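Local coordinates for protein 6-phosphogluconate dehydratase (Shewanella oneidensis, PDB 2GP4) that probably dehydrates 6-phosphogluconate to 2-keto-3-deoxy-6-phosphogluconate in the Entner-Doudoroff pathway and is seen here as the apo form without its iron-sulfur cluster, at residues A[192-197]-A[391-396]; A[285-288]-A[293-296]; A[560-565]-A[583-588]. All coordinates share one frame; numbering follows the deposited sequence.

Contact 1 of 3, residues A[192-197]-A[391-396]; sequences PMLFVP and NTVAGY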
ATOM      1  N   PRO A 192      11.974 -20.327  -2.239  1.00 26.06           N
ATOM      2  CA  PRO A 192      11.014 -20.091  -1.165  1.00 26.77           C
ATOM      3  C   PRO A 192      11.553 -19.036  -0.210  1.00 27.70           C
ATOM      4  O   PRO A 192      12.765 -18.994   0.051  1.00 27.62           O
ATOM      5  CB  PRO A 192      10.942 -21.442  -0.452  1.00 26.77           C
ATOM      6  CG  PRO A 192      12.258 -22.082  -0.723  1.00 26.15           C
ATOM      7  CD  PRO A 192      12.661 -21.625  -2.091  1.00 25.98           C
HETATM    8  N   MSE A 193      10.663 -18.183   0.291  1.00 28.58           N
HETATM    9  CA  MSE A 193      11.053 -17.132   1.218  1.00 29.82           C
HETATM   10  C   MSE A 193       9.941 -16.819   2.197  1.00 29.63           C
HETATM   11  O   MSE A 193       8.762 -17.017   1.900  1.00 29.52           O
HETATM   12  CB  MSE A 193      11.450 -15.859   0.468  1.00 29.81           C
HETATM   13  CG  MSE A 193      12.712 -15.988  -0.369  1.00 30.61           C
HETATM   14 SE   MSE A 193      13.043 -14.347  -1.323  1.00 32.50          SE
HETATM   15  CE  MSE A 193      14.325 -14.966  -2.639  1.00 30.82           C
ATOM     16  N   LEU A 194      10.337 -16.338   3.372  1.00 29.78           N
ATOM     17  CA  LEU A 194       9.404 -15.852   4.374  1.00 29.99           C
ATOM     18  C   LEU A 194       9.853 -14.493   4.869  1.00 30.16           C
ATOM     19  O   LEU A 194      11.051 -14.265   5.068  1.00 30.06           O
ATOM     20  CB  LEU A 194       9.332 -16.809   5.567  1.00 29.94           C
ATOM     21  CG  LEU A 194       8.370 -17.994   5.513  1.00 30.08           C
ATOM     22  CD1 LEU A 194       8.885 -19.115   4.617  1.00 29.67           C
ATOM     23  CD2 LEU A 194       8.137 -18.507   6.920  1.00 30.67           C
ATOM     24  N   PHE A 195       8.888 -13.597   5.057  1.00 30.33           N
ATOM     25  CA  PHE A 195       9.129 -12.347   5.758  1.00 30.84           C
ATOM     26  C   PHE A 195       9.103 -12.608   7.266  1.00 31.35           C
ATOM     27  O   PHE A 195       8.246 -13.345   7.764  1.00 31.31           O
ATOM     28  CB  PHE A 195       8.087 -11.297   5.369  1.00 30.75           C
ATOM     29  CG  PHE A 195       8.368 -10.615   4.052  1.00 30.63           C
ATOM     30  CD1 PHE A 195       8.006 -11.214   2.849  1.00 30.00           C
ATOM     31  CD2 PHE A 195       8.988  -9.365   4.019  1.00 29.97           C
ATOM     32  CE1 PHE A 195       8.259 -10.582   1.633  1.00 30.10           C
ATOM     33  CE2 PHE A 195       9.243  -8.725   2.805  1.00 29.66           C
ATOM     34  CZ  PHE A 195       8.878  -9.335   1.612  1.00 29.90           C
ATOM     35  N   VAL A 196      10.060 -12.018   7.979  1.00 31.87           N
ATOM     36  CA  VAL A 196      10.187 -12.191   9.419  1.00 32.62           C
ATOM     37  C   VAL A 196      10.032 -10.826  10.103  1.00 33.39           C
ATOM     38  O   VAL A 196      10.977 -10.036  10.146  1.00 33.50           O
ATOM     39  CB  VAL A 196      11.537 -12.853   9.801  1.00 32.53           C
ATOM     40  CG1 VAL A 196      11.587 -13.161  11.286  1.00 32.67           C
ATOM     41  CG2 VAL A 196      11.767 -14.126   9.001  1.00 32.73           C
ATOM     42  N   PRO A 197       8.828 -10.538  10.628  1.00 34.29           N
ATOM     43  CA  PRO A 197       8.554  -9.224  11.206  1.00 34.99           C
ATOM     44  C   PRO A 197       9.158  -9.043  12.596  1.00 35.82           C
ATOM     45  O   PRO A 197       9.358 -10.022  13.325  1.00 36.20           O
ATOM     46  CB  PRO A 197       7.031  -9.196  11.290  1.00 35.03           C
ATOM     47  CG  PRO A 197       6.650 -10.621  11.464  1.00 34.78           C
ATOM     48  CD  PRO A 197       7.652 -11.427  10.696  1.00 34.17           C
ATOM     49  N   ASN A 391      -1.771 -21.044  -1.907  1.00 23.36           N
ATOM     50  CA  ASN A 391      -0.630 -21.561  -1.165  1.00 23.67           C
ATOM     51  C   ASN A 391       0.008 -20.425  -0.372  1.00 23.74           C
ATOM     52  O   ASN A 391       0.156 -19.307  -0.876  1.00 24.04           O
ATOM     53  CB  ASN A 391       0.393 -22.234  -2.094  1.00 23.82           C
ATOM     54  CG  ASN A 391       1.450 -23.041  -1.329  1.00 24.34           C
ATOM     55  OD1 ASN A 391       1.178 -23.611  -0.269  1.00 25.53           O
ATOM     56  ND2 ASN A 391       2.657 -23.092  -1.869  1.00 24.57           N
ATOM     57  N   THR A 392       0.356 -20.703   0.879  1.00 23.57           N
ATOM     58  CA  THR A 392       1.006 -19.709   1.722  1.00 23.60           C
ATOM     59  C   THR A 392       2.273 -20.304   2.324  1.00 23.92           C
ATOM     60  O   THR A 392       2.502 -21.518   2.242  1.00 24.31           O
ATOM     61  CB  THR A 392       0.079 -19.182   2.858  1.00 23.47           C
ATOM     62  OG1 THR A 392       0.020 -20.131   3.925  1.00 23.14           O
ATOM     63  CG2 THR A 392      -1.331 -18.900   2.359  1.00 23.68           C
ATOM     64  N   VAL A 393       3.090 -19.450   2.936  1.00 23.87           N
ATOM     65  CA  VAL A 393       4.309 -19.892   3.605  1.00 24.02           C
ATOM     66  C   VAL A 393       4.044 -20.835   4.784  1.00 24.22           C
ATOM     67  O   VAL A 393       4.955 -21.526   5.233  1.00 24.61           O
ATOM     68  CB  VAL A 393       5.182 -18.701   4.057  1.00 24.02           C
ATOM     69  CG1 VAL A 393       5.653 -17.898   2.844  1.00 24.11           C
ATOM     70  CG2 VAL A 393       4.432 -17.808   5.046  1.00 23.74           C
ATOM     71  N   ALA A 394       2.803 -20.867   5.268  1.00 24.18           N
ATOM     72  CA  ALA A 394       2.405 -21.744   6.370  1.00 24.33           C
ATOM     73  C   ALA A 394       1.703 -23.006   5.886  1.00 24.48           C
ATOM     74  O   ALA A 394       1.301 -23.845   6.693  1.00 24.60           O
ATOM     75  CB  ALA A 394       1.505 -20.995   7.351  1.00 24.40           C
ATOM     76  N   GLY A 395       1.554 -23.136   4.571  1.00 24.62           N
ATOM     77  CA  GLY A 395       0.830 -24.259   3.989  1.00 24.81           C
ATOM     78  C   GLY A 395      -0.327 -23.799   3.127  1.00 25.25           C
ATOM     79  O   GLY A 395      -0.589 -22.598   3.008  1.00 25.09           O
ATOM     80  N   TYR A 396      -1.024 -24.759   2.526  1.00 25.49           N
ATOM     81  CA  TYR A 396      -2.133 -24.465   1.631  1.00 25.66           C
ATOM     82  C   TYR A 396      -3.401 -24.071   2.387  1.00 25.46           C
ATOM     83  O   TYR A 396      -3.680 -24.596   3.468  1.00 25.48           O
ATOM     84  CB  TYR A 396      -2.404 -25.661   0.713  1.00 26.20           C
ATOM     85  CG  TYR A 396      -3.416 -25.377  -0.375  1.00 26.83           C
ATOM     86  CD1 TYR A 396      -3.075 -24.612  -1.485  1.00 26.84           C
ATOM     87  CD2 TYR A 396      -4.717 -25.867  -0.283  1.00 27.57           C
ATOM     88  CE1 TYR A 396      -4.000 -24.339  -2.474  1.00 27.38           C
ATOM     89  CE2 TYR A 396      -5.651 -25.607  -1.274  1.00 28.00           C
ATOM     90  CZ  TYR A 396      -5.285 -24.840  -2.366  1.00 27.78           C
ATOM     91  OH  TYR A 396      -6.207 -24.582  -3.358  1.00 27.95           O
TER
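Leu194 turns its CG beside its own backbone N and anti to the carbonyl carbon (chi1 -86°), and Val393 places CG1 in the same relation (chi1 -63°); together these torsions bring the branch of the leucine against that of the valine. Leu194 CG lies 3.6 Å from Val393 CB, and the two side chains run past each other in opposite directions, with Leu194 CD1 resting 3.8 Å from that same Val393 CB. The methyl CG1 also reaches the strand backbone, where it sits 3.4 Å from Met193 O, the carbonyl oxygen of a selenomethionine.

Val393 projects from a beta hairpin with a two-residue loop, Val393-Ala394. Strands 391-392 and 395-396 are joined by a type I turn from Thr392 to Gly395, and Thr392 OG1 braces it twice. It donates to Gly395 O at 2.7 Å, on a lone pair in the plane of the Gly395 carbonyl, and accepts from Ala394 N at 3.2 Å in an ST turn. Gly395 O also takes the backbone N-H of Thr392, so two donors grip one carbonyl. The hairpin tip meets strand 193-195, an outer strand of a small mixed sheet, while Gln284 and Val285 of helix 272-287 also touch Leu194. Between the buried leucine and valine side chains the contact is van der Waals and depends on shape; hydrogen bonds shape the turn, and Val393 O also accepts from Gln284 NE2.

Contact 2 of 3, residues A[285-288]-A[293-296]; sequences VCRL and TQYS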
ATOM      1  N   VAL A 285      11.116 -22.303   6.119  1.00 43.37           N
ATOM      2  CA  VAL A 285      11.727 -22.060   4.797  1.00 44.02           C
ATOM      3  C   VAL A 285      12.460 -23.295   4.286  1.00 44.38           C
ATOM      4  O   VAL A 285      12.400 -23.599   3.096  1.00 44.59           O
ATOM      5  CB  VAL A 285      12.740 -20.885   4.783  1.00 44.10           C
ATOM      6  CG1 VAL A 285      12.865 -20.320   3.374  1.00 44.26           C
ATOM      7  CG2 VAL A 285      12.323 -19.794   5.717  1.00 44.43           C
ATOM      8  N   CYS A 286      13.154 -23.987   5.191  1.00 44.97           N
ATOM      9  CA  CYS A 286      13.826 -25.256   4.886  1.00 45.24           C
ATOM     10  C   CYS A 286      12.841 -26.314   4.376  1.00 45.29           C
ATOM     11  O   CYS A 286      13.166 -27.087   3.472  1.00 45.44           O
ATOM     12  CB  CYS A 286      14.595 -25.765   6.115  1.00 45.21           C
ATOM     13  SG  CYS A 286      15.136 -27.499   6.035  1.00 45.78           S
ATOM     14  N   ARG A 287      11.643 -26.331   4.953  1.00 45.42           N
ATOM     15  CA  ARG A 287      10.571 -27.242   4.543  1.00 45.67           C
ATOM     16  C   ARG A 287       9.948 -26.866   3.201  1.00 45.44           C
ATOM     17  O   ARG A 287       9.256 -27.675   2.587  1.00 45.31           O
ATOM     18  CB  ARG A 287       9.468 -27.267   5.603  1.00 45.70           C
ATOM     19  CG  ARG A 287       9.647 -28.289   6.706  1.00 46.07           C
ATOM     20  CD  ARG A 287       8.464 -28.243   7.670  1.00 46.50           C
ATOM     21  NE  ARG A 287       7.178 -28.414   6.987  1.00 48.26           N
ATOM     22  CZ  ARG A 287       5.990 -28.147   7.527  1.00 48.92           C
ATOM     23  NH1 ARG A 287       5.901 -27.688   8.772  1.00 49.35           N
ATOM     24  NH2 ARG A 287       4.883 -28.337   6.820  1.00 48.92           N
ATOM     25  N   LEU A 288      10.186 -25.634   2.759  1.00 45.47           N
ATOM     26  CA  LEU A 288       9.568 -25.103   1.544  1.00 45.42           C
ATOM     27  C   LEU A 288      10.508 -25.144   0.342  1.00 45.56           C
ATOM     28  O   LEU A 288      10.155 -24.704  -0.758  1.00 45.64           O
ATOM     29  CB  LEU A 288       9.058 -23.682   1.796  1.00 45.36           C
ATOM     30  CG  LEU A 288       7.588 -23.479   2.190  1.00 45.34           C
ATOM     31  CD1 LEU A 288       7.078 -24.483   3.227  1.00 44.94           C
ATOM     32  CD2 LEU A 288       7.378 -22.049   2.662  1.00 45.30           C
ATOM     33  N   THR A 293       8.180 -32.333  -1.163  1.00 43.38           N
ATOM     34  CA  THR A 293       7.093 -32.309  -0.161  1.00 42.57           C
ATOM     35  C   THR A 293       6.248 -31.039  -0.236  1.00 41.81           C
ATOM     36  O   THR A 293       5.043 -31.122  -0.479  1.00 42.10           O
ATOM     37  CB  THR A 293       7.522 -32.641   1.318  1.00 42.75           C
ATOM     38  OG1 THR A 293       8.399 -31.626   1.832  1.00 43.16           O
ATOM     39  CG2 THR A 293       8.184 -34.015   1.409  1.00 42.50           C
ATOM     40  N   GLN A 294       6.868 -29.877  -0.047  1.00 40.63           N
ATOM     41  CA  GLN A 294       6.116 -28.625   0.041  1.00 39.42           C
ATOM     42  C   GLN A 294       6.826 -27.434  -0.631  1.00 38.35           C
ATOM     43  O   GLN A 294       6.913 -26.347  -0.055  1.00 38.29           O
ATOM     44  CB  GLN A 294       5.807 -28.325   1.510  1.00 39.43           C
ATOM     45  CG  GLN A 294       4.509 -27.557   1.754  1.00 40.05           C
ATOM     46  CD  GLN A 294       4.186 -27.390   3.237  1.00 39.83           C
ATOM     47  OE1 GLN A 294       4.644 -28.161   4.085  1.00 41.02           O
ATOM     48  NE2 GLN A 294       3.394 -26.380   3.551  1.00 39.94           N
ATOM     49  N   TYR A 295       7.322 -27.640  -1.852  1.00 36.86           N
ATOM     50  CA  TYR A 295       7.973 -26.569  -2.619  1.00 35.37           C
ATOM     51  C   TYR A 295       7.035 -25.387  -2.875  1.00 34.25           C
ATOM     52  O   TYR A 295       6.049 -25.504  -3.610  1.00 33.98           O
ATOM     53  CB  TYR A 295       8.548 -27.104  -3.940  1.00 35.41           C
ATOM     54  CG  TYR A 295       9.210 -26.059  -4.827  1.00 35.32           C
ATOM     55  CD1 TYR A 295      10.122 -25.133  -4.303  1.00 35.10           C
ATOM     56  CD2 TYR A 295       8.939 -26.011  -6.199  1.00 35.05           C
ATOM     57  CE1 TYR A 295      10.736 -24.186  -5.117  1.00 34.84           C
ATOM     58  CE2 TYR A 295       9.550 -25.069  -7.024  1.00 35.02           C
ATOM     59  CZ  TYR A 295      10.447 -24.159  -6.477  1.00 35.37           C
ATOM     60  OH  TYR A 295      11.053 -23.224  -7.288  1.00 34.70           O
ATOM     61  N   SER A 296       7.370 -24.256  -2.261  1.00 32.77           N
ATOM     62  CA  SER A 296       6.553 -23.048  -2.321  1.00 31.39           C
ATOM     63  C   SER A 296       7.394 -21.811  -2.670  1.00 30.11           C
ATOM     64  O   SER A 296       7.723 -21.012  -1.788  1.00 29.75           O
ATOM     65  CB  SER A 296       5.820 -22.840  -0.993  1.00 31.54           C
ATOM     66  OG  SER A 296       4.997 -23.954  -0.680  1.00 31.74           O
TER
HETATM   67  O   HOH W   1       9.530 -28.641   0.172  1.00 33.56           O
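Leu288 lays its branched end over the backbone carbonyl of Gln294 (O) and the Ser296 side chain, with Leu288 CG 3.7 Å from Ser296 CB. Its CD1 also approaches the side-chain amide of the glutamine, at 4.1 Å from Gln294 CD. Alongside this packing the backbones meet: Leu288 CA directs its hydrogen at Gln294 O, 3.3 Å away. In return Leu288 O accepts a nearly straight hydrogen bond from Ser296 N at 3.2 Å and a CA-H...O contact from Tyr295 CA at 3.4 Å, so two successive residues converge on one carbonyl oxygen, which also lies at the edge of the Tyr295 ring.

The arrangement closes a tight chain reversal at the C-terminal end of helix 272-287, where the chain leaves the helix and doubles back against its last residues before helix 298-301. On the outer side Arg287 bends at chi3 (55°), bringing its guanidinium round to the glutamine, whose chain runs extended beyond CG. Arg287 NH2 donates to Gln294 OE1 at 2.8 Å, meeting a lone pair in the carbonyl plane. The bond is distinctly bent (142° at the hydrogen), and the guanidinium and amide planes stand 56° apart, so this is a single-point grip with no stacking of the flat groups.

A water adds a further bridge, lying 2.6 Å from Arg287 O while accepting from Gln294 N at 2.9 Å. Polar ends on the returning segment reach beyond it: Tyr295 OH bonds to His190 O, and Ser296 OG to Asn391 ND2. Leu288 meanwhile extends the packing inward, touching Pro192 and, within strand 193-195, Leu194.

Contact 3 of 3, residues A[560-565]-A[583-588]; sequences DGDLIR and ATRTAT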
ATOM      1  N   ASP A 560      -5.325  29.822 -13.799  1.00 24.84           N
ATOM      2  CA  ASP A 560      -6.213  30.356 -12.771  1.00 25.04           C
ATOM      3  C   ASP A 560      -7.538  30.781 -13.395  1.00 25.08           C
ATOM      4  O   ASP A 560      -7.566  31.434 -14.444  1.00 25.20           O
ATOM      5  CB  ASP A 560      -5.567  31.542 -12.053  1.00 25.20           C
ATOM      6  CG  ASP A 560      -4.298  31.160 -11.315  1.00 26.08           C
ATOM      7  OD1 ASP A 560      -4.383  30.402 -10.321  1.00 26.30           O
ATOM      8  OD2 ASP A 560      -3.211  31.629 -11.728  1.00 27.53           O
ATOM      9  N   GLY A 561      -8.634  30.387 -12.758  1.00 25.17           N
ATOM     10  CA  GLY A 561      -9.964  30.774 -13.216  1.00 25.01           C
ATOM     11  C   GLY A 561     -10.696  29.662 -13.938  1.00 25.06           C
ATOM     12  O   GLY A 561     -11.918  29.557 -13.825  1.00 25.19           O
ATOM     13  N   ASP A 562      -9.956  28.837 -14.681  1.00 24.96           N
ATOM     14  CA  ASP A 562     -10.537  27.702 -15.404  1.00 24.80           C
ATOM     15  C   ASP A 562     -11.450  26.902 -14.491  1.00 24.71           C
ATOM     16  O   ASP A 562     -11.109  26.657 -13.334  1.00 24.86           O
ATOM     17  CB  ASP A 562      -9.444  26.767 -15.924  1.00 24.74           C
ATOM     18  CG  ASP A 562      -8.529  27.421 -16.940  1.00 25.14           C
ATOM     19  OD1 ASP A 562      -8.816  28.550 -17.391  1.00 25.78           O
ATOM     20  OD2 ASP A 562      -7.509  26.790 -17.291  1.00 25.47           O
ATOM     21  N   LEU A 563     -12.607  26.498 -15.004  1.00 24.64           N
ATOM     22  CA  LEU A 563     -13.500  25.631 -14.244  1.00 24.42           C
ATOM     23  C   LEU A 563     -13.001  24.193 -14.279  1.00 24.22           C
ATOM     24  O   LEU A 563     -12.701  23.650 -15.346  1.00 24.10           O
ATOM     25  CB  LEU A 563     -14.938  25.699 -14.766  1.00 24.41           C
ATOM     26  CG  LEU A 563     -15.919  26.804 -14.336  1.00 25.17           C
ATOM     27  CD1 LEU A 563     -15.763  27.221 -12.865  1.00 25.24           C
ATOM     28  CD2 LEU A 563     -15.819  28.012 -15.243  1.00 25.85           C
ATOM     29  N   ILE A 564     -12.911  23.590 -13.098  1.00 24.11           N
ATOM     30  CA  ILE A 564     -12.567  22.183 -12.954  1.00 23.90           C
ATOM     31  C   ILE A 564     -13.672  21.472 -12.195  1.00 24.07           C
ATOM     32  O   ILE A 564     -14.076  21.910 -11.115  1.00 24.21           O
ATOM     33  CB  ILE A 564     -11.251  22.010 -12.193  1.00 23.89           C
ATOM     34  CG1 ILE A 564     -10.072  22.177 -13.144  1.00 23.62           C
ATOM     35  CG2 ILE A 564     -11.201  20.654 -11.497  1.00 23.41           C
ATOM     36  CD1 ILE A 564      -8.784  22.566 -12.451  1.00 23.26           C
ATOM     37  N   ARG A 565     -14.159  20.377 -12.767  1.00 24.17           N
ATOM     38  CA  ARG A 565     -15.193  19.582 -12.130  1.00 24.52           C
ATOM     39  C   ARG A 565     -14.560  18.324 -11.556  1.00 24.28           C
ATOM     40  O   ARG A 565     -14.045  17.492 -12.303  1.00 24.49           O
ATOM     41  CB  ARG A 565     -16.301  19.228 -13.134  1.00 24.40           C
ATOM     42  CG  ARG A 565     -17.484  18.457 -12.540  1.00 25.10           C
ATOM     43  CD  ARG A 565     -18.476  17.973 -13.604  1.00 25.18           C
ATOM     44  NE  ARG A 565     -19.105  19.077 -14.332  1.00 27.04           N
ATOM     45  CZ  ARG A 565     -19.118  19.214 -15.659  1.00 27.37           C
ATOM     46  NH1 ARG A 565     -18.556  18.304 -16.448  1.00 27.39           N
ATOM     47  NH2 ARG A 565     -19.716  20.265 -16.204  1.00 27.30           N
ATOM     48  N   ALA A 583      -5.254  24.374 -27.363  1.00 35.87           N
ATOM     49  CA  ALA A 583      -4.248  24.377 -28.427  1.00 35.78           C
ATOM     50  C   ALA A 583      -3.485  25.705 -28.513  1.00 35.72           C
ATOM     51  O   ALA A 583      -2.353  25.749 -29.009  1.00 35.80           O
ATOM     52  CB  ALA A 583      -4.890  24.039 -29.768  1.00 35.77           C
ATOM     53  N   THR A 584      -4.109  26.780 -28.035  1.00 35.57           N
ATOM     54  CA  THR A 584      -3.483  28.104 -28.027  1.00 35.44           C
ATOM     55  C   THR A 584      -2.509  28.249 -26.859  1.00 35.37           C
ATOM     56  O   THR A 584      -1.545  29.017 -26.935  1.00 35.23           O
ATOM     57  CB  THR A 584      -4.530  29.240 -27.947  1.00 35.51           C
ATOM     58  OG1 THR A 584      -5.187  29.207 -26.674  1.00 35.78           O
ATOM     59  CG2 THR A 584      -5.569  29.116 -29.060  1.00 35.49           C
ATOM     60  N   ARG A 585      -2.767  27.500 -25.787  1.00 35.36           N
ATOM     61  CA  ARG A 585      -2.012  27.623 -24.536  1.00 35.16           C
ATOM     62  C   ARG A 585      -0.640  26.952 -24.564  1.00 35.31           C
ATOM     63  O   ARG A 585      -0.480  25.850 -25.096  1.00 35.44           O
ATOM     64  CB  ARG A 585      -2.825  27.069 -23.361  1.00 34.84           C
ATOM     65  CG  ARG A 585      -4.040  27.898 -22.996  1.00 34.14           C
ATOM     66  CD  ARG A 585      -4.821  27.261 -21.866  1.00 32.98           C
ATOM     67  NE  ARG A 585      -6.045  28.002 -21.567  1.00 32.63           N
ATOM     68  CZ  ARG A 585      -6.779  27.838 -20.468  1.00 32.51           C
ATOM     69  NH1 ARG A 585      -6.420  26.957 -19.542  1.00 32.70           N
ATOM     70  NH2 ARG A 585      -7.873  28.560 -20.289  1.00 32.33           N
ATOM     71  N   THR A 586       0.344  27.634 -23.987  1.00 35.40           N
ATOM     72  CA  THR A 586       1.640  27.036 -23.707  1.00 35.48           C
ATOM     73  C   THR A 586       1.729  26.786 -22.206  1.00 35.46           C
ATOM     74  O   THR A 586       1.465  27.682 -21.401  1.00 35.40           O
ATOM     75  CB  THR A 586       2.808  27.942 -24.172  1.00 35.53           C
ATOM     76  OG1 THR A 586       2.699  28.173 -25.582  1.00 36.12           O
ATOM     77  CG2 THR A 586       4.163  27.295 -23.887  1.00 35.34           C
ATOM     78  N   ALA A 587       2.082  25.560 -21.837  1.00 35.63           N
ATOM     79  CA  ALA A 587       2.287  25.214 -20.438  1.00 35.77           C
ATOM     80  C   ALA A 587       3.415  26.070 -19.886  1.00 35.75           C
ATOM     81  O   ALA A 587       4.438  26.244 -20.549  1.00 36.04           O
ATOM     82  CB  ALA A 587       2.624  23.732 -20.302  1.00 35.83           C
ATOM     83  N   THR A 588       3.222  26.620 -18.690  1.00 35.69           N
ATOM     84  CA  THR A 588       4.285  27.366 -18.022  1.00 35.85           C
ATOM     85  C   THR A 588       5.429  26.431 -17.627  1.00 36.07           C
ATOM     86  O   THR A 588       5.213  25.257 -17.311  1.00 35.95           O
ATOM     87  CB  THR A 588       3.781  28.137 -16.779  1.00 35.89           C
ATOM     88  OG1 THR A 588       3.119  27.236 -15.880  1.00 36.37           O
ATOM     89  CG2 THR A 588       2.821  29.252 -17.186  1.00 35.67           C
TER
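This contact is a two-pronged salt bridge between Asp562, in the loop that leads into strand 563-567, and Arg585, just past the end of helix 579-584. The strand belongs to the large mixed sheet of the mainly beta C-terminal domain, and the bridge ties its entry loop to the chain that follows the helix. The backbones stand well apart, with 12.5 Å between Asp562 CA and Arg585 CA, and the gap is spanned by two side chains that approach from opposite directions.

Arg585 supplies most of the reach: its chain is extended from CG to NE (chi2 178°), which carries the guanidinium end-on to the carboxylate. NH2 of Arg585 donates to Asp562 OD1 at 3.0 Å, and its NH1 donates to Asp562 OD2. The latter pair measures 2.5 Å, shorter than usual, a value best treated as doubtful in its exact length. Both oxygens are met on their syn sides but out of the carboxylate plane, and the carboxylate and guanidinium planes are 23° apart, a slightly twisted version of the familiar paired arrangement.

Second partners help to position both groups. Asp562 OD2 also accepts from Gln559 N, while Arg585 NH2 forms another salt bridge with Glu581 of helix 579-584. An alanine in place of Asp562 has no carboxylate to take the bonds from NH1 and NH2, which would probably leave the guanidinium held by Glu581 but freer to swing, and Gln559 N without this acceptor.

Asp562 is buried, and a carboxylate so placed is likely to be kept ionised by the arginine facing it. NH2 of Arg585 is met by both Asp562 and Glu581, so the positive charge is probably shared by the two.

In the fold
From the N terminus, the chain first passes through 192-197, then reaches 285-288 at the end of helix 272-287. Contact 2 closes a short loop as 293-296 comes back on that helix end, and this loop is nested inside the far longer one that contact 1 closes at 391-396. The two touch through the bond between Asn391 and Ser296, and Pro192 packs on Leu288 and Ser296. A small sheet, a helix end and a hairpin thus meet in one cluster. Contact 3 follows in series, joining the entry of strand 563-567 to the chain after helix 579-584 in the C-terminal domain, on the opposite side of the chain's centre, its centre about 51 Å from that of contact 1.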